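Local coordinates for acetyl-CoA acetyltransferase (PDB 6BN2) that catalyses the reversible condensation of two acetyl-CoA molecules to acetoacetyl-CoA and free CoA, as a biosynthetic-type thiolase that works as a homotetramer, at the interface of chains A and B. Residues are numbered along the deposited sequence; one frame, centred on the assembly and turned at random. Chains: chain A/B, Acetyl-CoA acetyltransferase.

Contact 1: the interface of chains A and B. Residues chain A 25, 126-127, 129-131, 148-150; chain B 135-136.
B:Arg136 meets A:Asp148 and A:Val129 with the edges of its guanidinium, the tightly held part of this subunit interface, in a mixed site with apolar and aromatic groups over the faces. Its stem, extended from CG to NE, carries the planar tip past A:Phe25, a reach that suits arginine. The end-on pair with the A:Asp148 carboxylate is twisted, the planes 43° apart. B:Arg136 NH2 donates almost straight to A:Asp148 OD1 at 2.8 Å, from above the carboxylate plane. B:Arg136 NH1 reaches A:Asp148 OD2 at 2.8 Å, on the syn side but out of plane. A side-on grip puts two bent bonds on A:Val129 O, B:Arg136 NE in the carbonyl plane at 3.1 Å and B:Arg136 NH2 above it at 2.9 Å. A:His131 CE1 lies over the rim of one face, its ring tilted 37°, and A:Leu150 CD1 over the rim of the other. A:Leu150 N, at the start of helix 149-155, also donates to A:Asp148 OD1 and steadies the carboxylate. Packing is looser around the stem, with A:Phe25 CZ 3.9 Å from B:Arg136 CD. Towards B:Gly135 the contact becomes watery: one water joins A:Val129 O, B:Gly135 N and A:His131 ND1, the last at 2.8 Å in the imidazole plane.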
loop_
_atom_site.group_PDB
_atom_site.type_symbol
_atom_site.label_atom_id
_atom_site.label_comp_id
_atom_site.label_asym_id
_atom_site.label_seq_id
_atom_site.Cartn_x
_atom_site.Cartn_y
_atom_site.Cartn_z
ATOM N N PHE A 25 1.554 2.228 23.958
ATOM C CA PHE A 25 0.178 2.551 23.579
ATOM C C PHE A 25 -0.347 3.664 24.481
ATOM O O PHE A 25 -0.282 3.558 25.713
ATOM C CB PHE A 25 -0.685 1.296 23.709
ATOM C CG PHE A 25 -2.060 1.411 23.090
ATOM C CD1 PHE A 25 -3.191 1.155 23.844
ATOM C CD2 PHE A 25 -2.210 1.754 21.751
ATOM C CE1 PHE A 25 -4.455 1.241 23.265
ATOM C CE2 PHE A 25 -3.470 1.843 21.181
ATOM C CZ PHE A 25 -4.587 1.586 21.944
ATOM N N MET A 126 -0.445 3.479 16.548
ATOM C CA MET A 126 -1.587 2.668 16.930
ATOM C C MET A 126 -2.473 3.410 17.920
ATOM O O MET A 126 -3.690 3.199 17.921
ATOM C CB MET A 126 -1.078 1.333 17.462
ATOM C CG MET A 126 -0.288 0.621 16.355
ATOM S SD MET A 126 0.336 -1.029 16.754
ATOM C CE MET A 126 -1.172 -2.017 16.729
ATOM N N SER A 127 -1.887 4.331 18.703
ATOM C CA SER A 127 -2.665 5.144 19.641
ATOM C C SER A 127 -3.726 5.982 18.933
ATOM O O SER A 127 -4.767 6.298 19.526
ATOM C CB SER A 127 -1.737 6.077 20.421
ATOM O OG SER A 127 -0.750 5.366 21.143
ATOM N N VAL A 129 -5.368 5.294 16.031
ATOM C CA VAL A 129 -6.277 4.620 15.089
ATOM C C VAL A 129 -7.712 4.873 15.530
ATOM O O VAL A 129 -8.017 4.714 16.720
ATOM C CB VAL A 129 -5.976 3.120 15.034
ATOM C CG1 VAL A 129 -6.984 2.393 14.129
ATOM C CG2 VAL A 129 -4.555 2.905 14.507
ATOM N N PRO A 130 -8.605 5.289 14.647
ATOM C CA PRO A 130 -9.960 5.630 15.087
ATOM C C PRO A 130 -10.833 4.396 15.279
ATOM O O PRO A 130 -10.452 3.268 14.975
ATOM C CB PRO A 130 -10.505 6.511 13.950
ATOM C CG PRO A 130 -9.658 6.233 12.775
ATOM C CD PRO A 130 -8.353 5.631 13.231
ATOM N N HIS A 131 -12.018 4.646 15.837
ATOM C CA HIS A 131 -13.168 3.754 15.740
ATOM C C HIS A 131 -14.010 4.143 14.521
ATOM O O HIS A 131 -13.989 5.290 14.072
ATOM C CB HIS A 131 -14.031 3.842 17.004
ATOM C CG HIS A 131 -13.452 3.150 18.192
ATOM N ND1 HIS A 131 -12.311 3.590 18.827
ATOM C CD2 HIS A 131 -13.866 2.052 18.868
ATOM C CE1 HIS A 131 -12.058 2.803 19.860
ATOM N NE2 HIS A 131 -12.983 1.857 19.901
ATOM N N ASP A 148 -13.692 -0.795 16.843
ATOM C CA ASP A 148 -12.326 -0.344 17.054
ATOM C C ASP A 148 -11.481 -0.668 15.820
ATOM O O ASP A 148 -11.329 -1.839 15.467
ATOM C CB ASP A 148 -11.777 -1.051 18.294
ATOM C CG ASP A 148 -10.437 -0.505 18.738
ATOM O OD1 ASP A 148 -9.580 -0.235 17.869
ATOM O OD2 ASP A 148 -10.240 -0.336 19.966
ATOM N N GLY A 149 -10.918 0.359 15.168
ATOM C CA GLY A 149 -10.168 0.112 13.939
ATOM C C GLY A 149 -8.939 -0.754 14.143
ATOM O O GLY A 149 -8.542 -1.503 13.239
ATOM N N LEU A 150 -8.315 -0.655 15.318
ATOM C CA LEU A 150 -7.172 -1.510 15.635
ATOM C C LEU A 150 -7.572 -2.970 15.616
ATOM O O LEU A 150 -6.892 -3.814 15.016
ATOM C CB LEU A 150 -6.622 -1.162 17.022
ATOM C CG LEU A 150 -5.616 -0.048 17.227
ATOM C CD1 LEU A 150 -5.336 0.098 18.714
ATOM C CD2 LEU A 150 -4.366 -0.387 16.494
ATOM N N GLY B 135 -12.097 7.282 19.630
ATOM C CA GLY B 135 -12.816 6.694 20.742
ATOM C C GLY B 135 -12.013 6.495 22.010
ATOM O O GLY B 135 -12.599 6.206 23.056
ATOM N N ARG B 136 -10.689 6.660 21.943
ATOM C CA ARG B 136 -9.802 6.308 23.051
ATOM C C ARG B 136 -9.616 7.441 24.032
ATOM O O ARG B 136 -9.389 7.192 25.221
ATOM C CB ARG B 136 -8.427 5.885 22.506
ATOM C CG ARG B 136 -8.547 4.788 21.468
ATOM C CD ARG B 136 -7.182 4.268 20.929
ATOM N NE ARG B 136 -7.450 3.746 19.607
ATOM C CZ ARG B 136 -8.044 2.578 19.363
ATOM N NH1 ARG B 136 -8.366 1.769 20.372
ATOM N NH2 ARG B 136 -8.329 2.229 18.114
HETATM O O HOH W 1 -10.279 5.542 18.442
#

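Contact 2: the interface of chains A and B. Residues chain A 66-69, 130, 132, 153; chain B 67, 132, 153.
A:Gly68 and B:Asp153 form a polar link between the subunits, in a patch that straddles the two-fold axis. B:Asp153 OD2 uses its syn lone pair to accept the backbone N of A:Gly68 at 2.8 Å, with 162° at the hydrogen. Glycine suits this turn, whose positive phi, 77°, it adopts easily. The same oxygen accepts a second bond from within chain B: B:Tyr132 OH donates to B:Asp153 OD2 at 2.6 Å from above the carboxylate plane. The phenol thus positions the aspartate that receives the neighbouring chain, and these two donors would tend to stabilise its negative charge.

Apolar packing fills the rest. The 67-68 turn and A:Pro130 lie across one face of the B:Tyr132 ring, with A:Gly68 over its CE2 rim, where A:Gly68 CA is 3.5 Å from B:Tyr132 CE2. B:Tyr132 CB lies 3.9 Å from A:Pro130 CB, the two side chains running side by side in the same direction; the rigid pyrrolidine gives the tyrosine a firm neighbour. The small methyls of A:Ala67 and B:Ala67 let the two turns come together at the axis, CB to CB at 3.6 Å.

Strand pairing adds a third element: A:Tyr132 and B:Tyr132 form an antiparallel bridge between the two 131-133 strands, and their rings meet obliquely, CD1 to CD1 at 4.0 Å.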
loop_
_atom_site.group_PDB
_atom_site.type_symbol
_atom_site.label_atom_id
_atom_site.label_comp_id
_atom_site.label_asym_id
_atom_site.label_seq_id
_atom_site.Cartn_x
_atom_site.Cartn_y
_atom_site.Cartn_z
ATOM N N GLN A 66 -4.343 3.078 8.116
ATOM C CA GLN A 66 -4.252 4.387 7.474
ATOM C C GLN A 66 -5.435 5.293 7.791
ATOM O O GLN A 66 -5.413 6.465 7.404
ATOM C CB GLN A 66 -4.138 4.194 5.959
ATOM C CG GLN A 66 -2.868 3.389 5.596
ATOM C CD GLN A 66 -2.792 2.937 4.150
ATOM O OE1 GLN A 66 -3.603 3.335 3.313
ATOM N NE2 GLN A 66 -1.799 2.092 3.846
ATOM N N ALA A 67 -6.459 4.782 8.475
ATOM C CA ALA A 67 -7.685 5.552 8.643
ATOM C C ALA A 67 -7.426 6.829 9.423
ATOM O O ALA A 67 -6.824 6.809 10.509
ATOM C CB ALA A 67 -8.749 4.719 9.366
ATOM N N GLY A 68 -7.924 7.941 8.877
ATOM C CA GLY A 68 -7.848 9.222 9.536
ATOM C C GLY A 68 -6.496 9.890 9.479
ATOM O O GLY A 68 -6.348 10.982 10.048
ATOM N N GLU A 69 -5.507 9.276 8.817
ATOM C CA GLU A 69 -4.212 9.924 8.654
ATOM C C GLU A 69 -4.243 11.028 7.613
ATOM O O GLU A 69 -3.279 11.790 7.507
ATOM C CB GLU A 69 -3.151 8.901 8.255
ATOM C CG GLU A 69 -2.945 7.829 9.303
ATOM C CD GLU A 69 -1.873 6.853 8.873
ATOM O OE1 GLU A 69 -1.310 6.177 9.758
ATOM O OE2 GLU A 69 -1.616 6.759 7.633
ATOM N N PRO A 130 -8.605 5.289 14.647
ATOM C CA PRO A 130 -9.960 5.630 15.087
ATOM C C PRO A 130 -10.833 4.396 15.279
ATOM O O PRO A 130 -10.452 3.268 14.975
ATOM C CB PRO A 130 -10.505 6.511 13.950
ATOM C CG PRO A 130 -9.658 6.233 12.775
ATOM C CD PRO A 130 -8.353 5.631 13.231
ATOM N N TYR A 132 -14.757 3.169 13.991
ATOM C CA TYR A 132 -15.485 3.317 12.731
ATOM C C TYR A 132 -16.983 3.228 12.956
ATOM O O TYR A 132 -17.454 2.367 13.703
ATOM C CB TYR A 132 -15.116 2.191 11.759
ATOM C CG TYR A 132 -13.655 1.986 11.472
ATOM C CD1 TYR A 132 -12.755 3.054 11.460
ATOM C CD2 TYR A 132 -13.175 0.708 11.194
ATOM C CE1 TYR A 132 -11.393 2.831 11.185
ATOM C CE2 TYR A 132 -11.846 0.484 10.908
ATOM C CZ TYR A 132 -10.960 1.545 10.895
ATOM O OH TYR A 132 -9.634 1.287 10.610
ATOM N N ASP A 153 -9.164 -3.917 11.712
ATOM C CA ASP A 153 -8.268 -3.978 10.565
ATOM C C ASP A 153 -6.889 -4.513 10.925
ATOM O O ASP A 153 -6.175 -5.015 10.047
ATOM C CB ASP A 153 -8.124 -2.586 9.926
ATOM C CG ASP A 153 -9.426 -2.074 9.297
ATOM O OD1 ASP A 153 -10.337 -2.888 9.003
ATOM O OD2 ASP A 153 -9.527 -0.842 9.074
ATOM N N ALA B 67 -10.188 1.637 5.472
ATOM C CA ALA B 67 -10.760 1.560 6.810
ATOM C C ALA B 67 -11.977 0.653 6.833
ATOM O O ALA B 67 -12.904 0.798 6.020
ATOM C CB ALA B 67 -11.153 2.955 7.309
ATOM N N TYR B 132 -15.180 8.374 11.091
ATOM C CA TYR B 132 -14.159 8.114 12.105
ATOM C C TYR B 132 -14.447 8.892 13.377
ATOM O O TYR B 132 -14.802 10.072 13.322
ATOM C CB TYR B 132 -12.780 8.566 11.613
ATOM C CG TYR B 132 -12.317 8.029 10.288
ATOM C CD1 TYR B 132 -12.679 6.753 9.849
ATOM C CD2 TYR B 132 -11.494 8.805 9.474
ATOM C CE1 TYR B 132 -12.227 6.277 8.604
ATOM C CE2 TYR B 132 -11.034 8.339 8.262
ATOM C CZ TYR B 132 -11.393 7.075 7.833
ATOM O OH TYR B 132 -10.920 6.639 6.611
ATOM N N ASP B 153 -9.712 11.195 4.102
ATOM C CA ASP B 153 -8.576 10.473 3.547
ATOM C C ASP B 153 -8.567 10.473 2.025
ATOM O O ASP B 153 -7.506 10.291 1.415
ATOM C CB ASP B 153 -8.565 9.021 4.056
ATOM C CG ASP B 153 -8.314 8.915 5.567
ATOM O OD1 ASP B 153 -7.783 9.875 6.178
ATOM O OD2 ASP B 153 -8.634 7.845 6.141
#

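Contact 3: the interface of chains A and B. Residues chain A 152, 156, 158-159; chain B 70-71, 75-76.
This is a water-mediated part of the two-fold subunit interface, in which side chains pack closely while ordered waters carry the polar links; it joins the chain A segment 152-159 to the 70-76 region of chain B and extends the dimer contact within the thiolase assembly. A:Val158 makes the main apolar contact. Both its methyls rest on a face of the B:Gln76 amide, the two side chains crossing at about a right angle; a branched valine suits this, since CG1 and CG2 can share the flat group. A:Val158 CG2 comes 3.6 Å from B:Gln76 CD, and it also lies 3.4 Å from B:Gln71 O. B:Gln76 is extended beyond CG, and B:Gln76 NE2 donates to B:Gln71 O at 3.0 Å from above the carbonyl plane, a bent bond that may help fix the amide. A:Tyr159 comes in tip first: its OH sits 3.4 Å from B:Gln76 CG, while A:Val158 CB lies over the centre of one ring face.

Tyrosine suits this place because its hydroxyl also meets a water, which passes the link to B:Gln71 O. That water is bonded to another, held between A:Val158 N and B:Gln71 OE1. Farther along, a third water bridges the carbonyls A:Lys152 O and A:Thr156 O to the backbone of chain B, where B:Gln71 N lies 3.0 Å from it.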
loop_
_atom_site.group_PDB
_atom_site.type_symbol
_atom_site.label_atom_id
_atom_site.label_comp_id
_atom_site.label_asym_id
_atom_site.label_seq_id
_atom_site.Cartn_x
_atom_site.Cartn_y
_atom_site.Cartn_z
ATOM N N LYS A 152 -10.376 -4.265 14.287
ATOM C CA LYS A 152 -11.049 -4.687 13.061
ATOM C C LYS A 152 -10.064 -4.875 11.914
ATOM O O LYS A 152 -10.126 -5.874 11.187
ATOM C CB LYS A 152 -12.127 -3.672 12.675
ATOM C CG LYS A 152 -12.745 -3.906 11.288
ATOM C CD LYS A 152 -13.620 -5.150 11.245
ATOM C CE LYS A 152 -14.233 -5.342 9.855
ATOM N NZ LYS A 152 -14.929 -6.664 9.709
ATOM N N THR A 156 -7.601 -8.727 14.081
ATOM C CA THR A 156 -8.603 -9.782 13.985
ATOM C C THR A 156 -8.436 -10.525 12.665
ATOM O O THR A 156 -8.417 -9.908 11.595
ATOM C CB THR A 156 -10.016 -9.206 14.081
ATOM O OG1 THR A 156 -10.180 -8.591 15.364
ATOM C CG2 THR A 156 -11.047 -10.312 13.941
ATOM N N VAL A 158 -9.697 -12.301 9.545
ATOM C CA VAL A 158 -10.969 -12.154 8.835
ATOM C C VAL A 158 -11.765 -13.452 8.853
ATOM O O VAL A 158 -12.984 -13.452 9.085
ATOM C CB VAL A 158 -10.724 -11.691 7.388
ATOM C CG1 VAL A 158 -12.045 -11.747 6.599
ATOM C CG2 VAL A 158 -10.132 -10.278 7.362
ATOM N N TYR A 159 -11.094 -14.580 8.607
ATOM C CA TYR A 159 -11.802 -15.812 8.271
ATOM C C TYR A 159 -12.358 -16.486 9.519
ATOM O O TYR A 159 -13.474 -17.026 9.493
ATOM C CB TYR A 159 -10.847 -16.711 7.466
ATOM C CG TYR A 159 -10.160 -15.819 6.454
ATOM C CD1 TYR A 159 -10.841 -15.376 5.320
ATOM C CD2 TYR A 159 -8.890 -15.310 6.699
ATOM C CE1 TYR A 159 -10.256 -14.481 4.425
ATOM C CE2 TYR A 159 -8.291 -14.412 5.808
ATOM C CZ TYR A 159 -8.988 -14.009 4.679
ATOM O OH TYR A 159 -8.417 -13.116 3.817
ATOM N N GLY B 70 -11.279 -4.738 7.059
ATOM C CA GLY B 70 -10.740 -5.907 7.714
ATOM C C GLY B 70 -9.266 -6.106 7.403
ATOM O O GLY B 70 -8.658 -5.422 6.571
ATOM N N GLN B 71 -8.689 -7.084 8.101
ATOM C CA GLN B 71 -7.258 -7.337 8.002
ATOM C C GLN B 71 -6.866 -7.786 6.595
ATOM O O GLN B 71 -7.549 -8.605 5.980
ATOM C CB GLN B 71 -6.871 -8.414 9.015
ATOM C CG GLN B 71 -5.365 -8.507 9.225
ATOM C CD GLN B 71 -4.985 -9.686 10.101
ATOM O OE1 GLN B 71 -5.227 -10.831 9.759
ATOM N NE2 GLN B 71 -4.363 -9.396 11.243
ATOM N N LYS B 75 -5.268 -9.737 0.692
ATOM C CA LYS B 75 -5.446 -11.176 0.887
ATOM C C LYS B 75 -6.907 -11.565 0.735
ATOM O O LYS B 75 -7.231 -12.611 0.154
ATOM C CB LYS B 75 -4.962 -11.588 2.275
ATOM C CG LYS B 75 -5.081 -13.103 2.554
ATOM C CD LYS B 75 -4.104 -13.930 1.751
ATOM C CE LYS B 75 -2.662 -13.543 2.098
ATOM N NZ LYS B 75 -1.664 -14.533 1.591
ATOM N N GLN B 76 -7.808 -10.761 1.311
ATOM C CA GLN B 76 -9.231 -11.074 1.189
ATOM C C GLN B 76 -9.656 -11.142 -0.269
ATOM O O GLN B 76 -10.420 -12.038 -0.665
ATOM C CB GLN B 76 -10.063 -10.025 1.925
ATOM C CG GLN B 76 -9.857 -10.013 3.441
ATOM C CD GLN B 76 -10.720 -8.957 4.061
ATOM O OE1 GLN B 76 -11.953 -9.054 4.021
ATOM N NE2 GLN B 76 -10.088 -7.907 4.607
HETATM O O HOH W 2 -7.085 -11.392 5.581
HETATM O O HOH W 3 -10.362 -8.385 10.266
HETATM O O HOH W 4 -6.977 -12.285 8.221
#

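The three patches run along one two-fold interface: contacts 1 and 3 recur with the chains exchanged, while contact 2 lies at the axis. Contact 1 and contact 2 are neighbours, their C-alpha centres about 9 Å apart, and share A:Pro130; the centre of contact 3 lies about 17 Å from that of contact 1 and 15 Å from that of contact 2. Helix 149-155 serves all three, and strand 131-133 serves contacts 1 and 2, tying the patches together. The centre of contact 3 is about 14 Å from the predicted catalytic A:Cys386, and that of contact 1 about 13 Å from A:His356, so subunit pairing may support the architecture around the active site.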